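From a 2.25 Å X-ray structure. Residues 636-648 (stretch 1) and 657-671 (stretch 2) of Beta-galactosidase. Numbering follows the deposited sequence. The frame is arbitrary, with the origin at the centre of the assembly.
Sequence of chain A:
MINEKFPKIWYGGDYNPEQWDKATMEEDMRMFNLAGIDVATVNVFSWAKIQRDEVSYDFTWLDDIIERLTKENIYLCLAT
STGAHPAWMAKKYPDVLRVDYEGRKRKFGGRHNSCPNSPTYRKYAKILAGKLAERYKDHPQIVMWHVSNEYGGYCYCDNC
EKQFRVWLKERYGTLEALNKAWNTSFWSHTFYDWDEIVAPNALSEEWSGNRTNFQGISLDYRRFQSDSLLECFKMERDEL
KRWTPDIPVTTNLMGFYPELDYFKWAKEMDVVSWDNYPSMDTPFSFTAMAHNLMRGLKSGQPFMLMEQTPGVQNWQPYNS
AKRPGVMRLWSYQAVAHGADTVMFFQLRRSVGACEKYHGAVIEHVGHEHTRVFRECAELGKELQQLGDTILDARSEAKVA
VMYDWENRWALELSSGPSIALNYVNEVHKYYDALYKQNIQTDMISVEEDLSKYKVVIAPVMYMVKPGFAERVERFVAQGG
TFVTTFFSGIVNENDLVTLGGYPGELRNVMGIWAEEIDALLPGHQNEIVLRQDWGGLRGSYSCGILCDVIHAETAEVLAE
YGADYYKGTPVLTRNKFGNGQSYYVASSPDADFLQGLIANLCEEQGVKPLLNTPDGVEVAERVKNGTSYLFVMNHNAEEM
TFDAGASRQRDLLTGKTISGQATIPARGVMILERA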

# COMPACT_ATOMS: atom_id res chain seq x y z
N ASN A 636 2.51 4.14 36.17
CA ASN A 636 1.27 3.41 36.44
C ASN A 636 0.10 4.34 36.76
O ASN A 636 0.29 5.43 37.31
CB ASN A 636 1.45 2.42 37.58
CG ASN A 636 2.58 1.46 37.35
OD1 ASN A 636 2.42 0.44 36.67
ND2 ASN A 636 3.75 1.77 37.91
N ALA A 637 -1.11 3.90 36.44
CA ALA A 637 -2.32 4.67 36.75
C ALA A 637 -2.74 4.47 38.21
O ALA A 637 -3.80 4.94 38.63
CB ALA A 637 -3.46 4.29 35.80
N GLU A 638 -1.90 3.78 38.97
CA GLU A 638 -2.19 3.47 40.36
C GLU A 638 -1.04 3.91 41.26
O GLU A 638 0.12 3.95 40.83
CB GLU A 638 -2.43 1.96 40.53
CG GLU A 638 -3.46 1.35 39.56
CD GLU A 638 -2.81 0.58 38.39
OE1 GLU A 638 -1.67 0.08 38.55
OE2 GLU A 638 -3.45 0.48 37.32
N GLU A 639 -1.37 4.28 42.49
CA GLU A 639 -0.37 4.56 43.51
C GLU A 639 0.58 3.37 43.70
O GLU A 639 0.17 2.21 43.61
CB GLU A 639 -1.08 4.86 44.83
CG GLU A 639 -0.18 5.37 45.94
CD GLU A 639 -0.96 5.63 47.22
OE1 GLU A 639 -1.22 6.81 47.54
OE2 GLU A 639 -1.31 4.63 47.90
N MET A 640 1.85 3.66 43.98
CA MET A 640 2.85 2.61 44.08
C MET A 640 3.78 2.86 45.26
O MET A 640 4.02 4.01 45.63
CB MET A 640 3.66 2.54 42.78
CG MET A 640 3.89 1.14 42.24
SD MET A 640 2.43 0.39 41.52
CE MET A 640 3.06 -1.23 41.08
N THR A 641 4.30 1.79 45.86
CA THR A 641 5.21 1.93 47.00
C THR A 641 6.56 1.27 46.75
O THR A 641 6.67 0.29 46.02
CB THR A 641 4.58 1.38 48.32
OG1 THR A 641 4.57 -0.05 48.30
CG2 THR A 641 3.15 1.88 48.47
N PHE A 642 7.61 1.81 47.36
CA PHE A 642 8.95 1.30 47.14
C PHE A 642 9.85 1.68 48.29
O PHE A 642 9.62 2.68 48.97
CB PHE A 642 9.52 1.87 45.83
CG PHE A 642 9.72 3.37 45.85
CD1 PHE A 642 8.68 4.23 45.52
CD2 PHE A 642 10.95 3.92 46.19
CE1 PHE A 642 8.86 5.61 45.54
CE2 PHE A 642 11.15 5.31 46.20
CZ PHE A 642 10.10 6.15 45.88
N ASP A 643 10.89 0.88 48.51
CA ASP A 643 11.90 1.20 49.51
C ASP A 643 12.80 2.28 48.93
O ASP A 643 13.44 2.08 47.89
CB ASP A 643 12.69 -0.05 49.90
CG ASP A 643 13.72 0.21 50.99
OD1 ASP A 643 13.70 1.29 51.62
OD2 ASP A 643 14.55 -0.69 51.23
N ALA A 644 12.84 3.43 49.58
CA ALA A 644 13.58 4.56 49.06
C ALA A 644 14.99 4.56 49.61
O ALA A 644 15.77 5.47 49.34
CB ALA A 644 12.87 5.86 49.41
N GLY A 645 15.33 3.52 50.37
CA GLY A 645 16.61 3.46 51.05
C GLY A 645 16.57 4.23 52.35
O GLY A 645 15.66 5.02 52.59
N ALA A 646 17.56 4.00 53.21
CA ALA A 646 17.53 4.57 54.56
C ALA A 646 18.21 5.93 54.67
O ALA A 646 18.26 6.50 55.76
CB ALA A 646 18.14 3.59 55.56
N SER A 647 18.72 6.45 53.56
CA SER A 647 19.51 7.69 53.58
C SER A 647 18.74 8.94 54.02
O SER A 647 17.50 8.96 54.01
CB SER A 647 20.15 7.97 52.21
OG SER A 647 21.26 7.13 51.98
N ARG A 648 19.49 9.97 54.40
CA ARG A 648 18.93 11.30 54.60
C ARG A 648 18.68 11.92 53.24
O ARG A 648 19.62 12.23 52.51
CB ARG A 648 19.91 12.18 55.38
CG ARG A 648 19.89 11.98 56.88
CD ARG A 648 20.79 13.00 57.57
NE ARG A 648 20.56 14.35 57.06
CZ ARG A 648 21.03 15.45 57.64
NH1 ARG A 648 21.75 15.37 58.74
NH2 ARG A 648 20.77 16.64 57.10
N THR A 657 10.89 14.84 53.85
CA THR A 657 12.02 13.95 54.06
C THR A 657 11.55 12.52 53.83
O THR A 657 10.56 12.08 54.40
CB THR A 657 12.58 14.08 55.48
OG1 THR A 657 12.96 15.45 55.72
CG2 THR A 657 13.79 13.18 55.66
N ILE A 658 12.27 11.79 52.98
CA ILE A 658 11.87 10.45 52.61
C ILE A 658 12.89 9.41 53.09
O ILE A 658 14.09 9.61 52.96
CB ILE A 658 11.65 10.33 51.09
CG1 ILE A 658 10.18 10.59 50.72
CG2 ILE A 658 12.01 8.95 50.60
CD1 ILE A 658 9.77 12.04 50.77
N SER A 659 12.39 8.31 53.65
CA SER A 659 13.26 7.26 54.19
C SER A 659 12.53 5.94 54.24
O SER A 659 11.36 5.88 54.62
CB SER A 659 13.76 7.64 55.58
OG SER A 659 14.87 6.85 55.95
N GLY A 660 13.21 4.87 53.86
CA GLY A 660 12.60 3.55 53.84
C GLY A 660 11.40 3.51 52.93
O GLY A 660 11.44 3.99 51.80
N GLN A 661 10.30 2.94 53.41
CA GLN A 661 9.11 2.80 52.60
C GLN A 661 8.52 4.16 52.20
O GLN A 661 8.29 5.02 53.04
CB GLN A 661 8.07 1.97 53.33
CG GLN A 661 8.49 0.54 53.55
CD GLN A 661 8.05 -0.37 52.42
OE1 GLN A 661 6.86 -0.67 52.28
NE2 GLN A 661 9.00 -0.81 51.61
N ALA A 662 8.30 4.34 50.90
CA ALA A 662 7.66 5.55 50.40
C ALA A 662 6.62 5.20 49.35
O ALA A 662 6.75 4.21 48.63
CB ALA A 662 8.68 6.51 49.82
N THR A 663 5.57 6.01 49.29
CA THR A 663 4.58 5.87 48.24
C THR A 663 4.70 7.03 47.26
O THR A 663 5.20 8.11 47.60
CB THR A 663 3.14 5.77 48.77
OG1 THR A 663 2.76 7.03 49.35
CG2 THR A 663 3.03 4.68 49.83
N ILE A 664 4.24 6.78 46.05
CA ILE A 664 4.30 7.75 44.98
C ILE A 664 2.99 7.60 44.24
O ILE A 664 2.58 6.49 43.90
CB ILE A 664 5.51 7.49 44.05
CG1 ILE A 664 5.68 8.63 43.04
CG2 ILE A 664 5.37 6.13 43.37
CD1 ILE A 664 6.88 8.44 42.08
N PRO A 665 2.29 8.71 44.03
CA PRO A 665 0.94 8.65 43.44
C PRO A 665 0.98 8.19 42.00
O PRO A 665 2.05 8.21 41.37
CB PRO A 665 0.45 10.11 43.52
CG PRO A 665 1.39 10.81 44.46
CD PRO A 665 2.70 10.09 44.36
N ALA A 666 -0.17 7.78 41.47
CA ALA A 666 -0.31 7.56 40.04
C ALA A 666 0.28 8.75 39.30
O ALA A 666 0.06 9.89 39.69
CB ALA A 666 -1.79 7.38 39.66
N ARG A 667 1.03 8.48 38.23
CA ARG A 667 1.64 9.53 37.41
C ARG A 667 2.60 10.43 38.18
O ARG A 667 2.99 11.49 37.70
CB ARG A 667 0.56 10.40 36.76
CG ARG A 667 0.04 9.87 35.44
CD ARG A 667 -0.88 8.67 35.62
NE ARG A 667 -0.96 7.92 34.36
CZ ARG A 667 -2.08 7.64 33.72
NH1 ARG A 667 -3.26 8.01 34.20
NH2 ARG A 667 -2.02 6.95 32.58
N GLY A 668 2.97 9.99 39.38
CA GLY A 668 3.71 10.85 40.29
C GLY A 668 5.18 11.00 39.95
O GLY A 668 5.74 10.18 39.23
N VAL A 669 5.79 12.05 40.47
CA VAL A 669 7.22 12.29 40.28
C VAL A 669 7.81 12.74 41.61
O VAL A 669 7.26 13.62 42.28
CB VAL A 669 7.49 13.39 39.22
CG1 VAL A 669 8.97 13.72 39.15
CG2 VAL A 669 6.97 12.96 37.85
N MET A 670 8.92 12.12 42.00
CA MET A 670 9.69 12.57 43.15
C MET A 670 11.11 12.78 42.66
O MET A 670 11.58 12.08 41.76
CB MET A 670 9.67 11.52 44.26
CG MET A 670 8.27 11.00 44.62
SD MET A 670 8.28 9.62 45.79
CE MET A 670 9.11 10.38 47.17
N ILE A 671 11.79 13.75 43.25
CA ILE A 671 13.20 13.97 42.97
C ILE A 671 13.94 13.93 44.30
O ILE A 671 14.01 14.93 45.02
CB ILE A 671 13.43 15.32 42.27
CG1 ILE A 671 12.53 15.43 41.03
CG2 ILE A 671 14.88 15.48 41.90
CD1 ILE A 671 12.60 16.79 40.37

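How do the two backbones meet? Strands 640-643 and 661-664 run antiparallel, their directions 150° apart. Met640 and Ile664 exchange a pair of hydrogen bonds, Met640 N to Ile664 O (2.9 Å) and Ile664 N to Met640 O (2.8 Å). Phe642 and Ala662 repeat the pattern, with Phe642 N to Ala662 O at 2.8 Å and Ala662 N to Phe642 O at 2.9 Å.

What happens beyond the paired strands? The bonding continues through loop residues: Ala644 N donates to Gly660 O (2.7 Å) and Gly660 N to Gly645 O (2.8 Å). Gly660 has positive phi, which favours glycine. Within stretch 1, Gly645 N donates to Asp643 OD1 (3.0 Å), linking the last strand residue to the loop that follows. At the other end, Arg667 N, in a type II turn, reaches Asn636 O in a longer bond of 3.3 Å.

Which side chains fill the buried face? Phe642 is central. Ala662 CB lies over one face of its ring, 4.2 Å from Phe642 CZ, while Ile664 and Met670 SD sit at its edge. Ala644 extends this apolar patch, its CB 3.4 Å from Ile658 CG2.

What occupies the opposite face? Thr641 and Thr663 form a non-hydrogen-bonded pair, which brings their side chains close: Thr641 CG2 lies 3.1 Å from Thr663 CG2, a tight methyl contact among exposed residues.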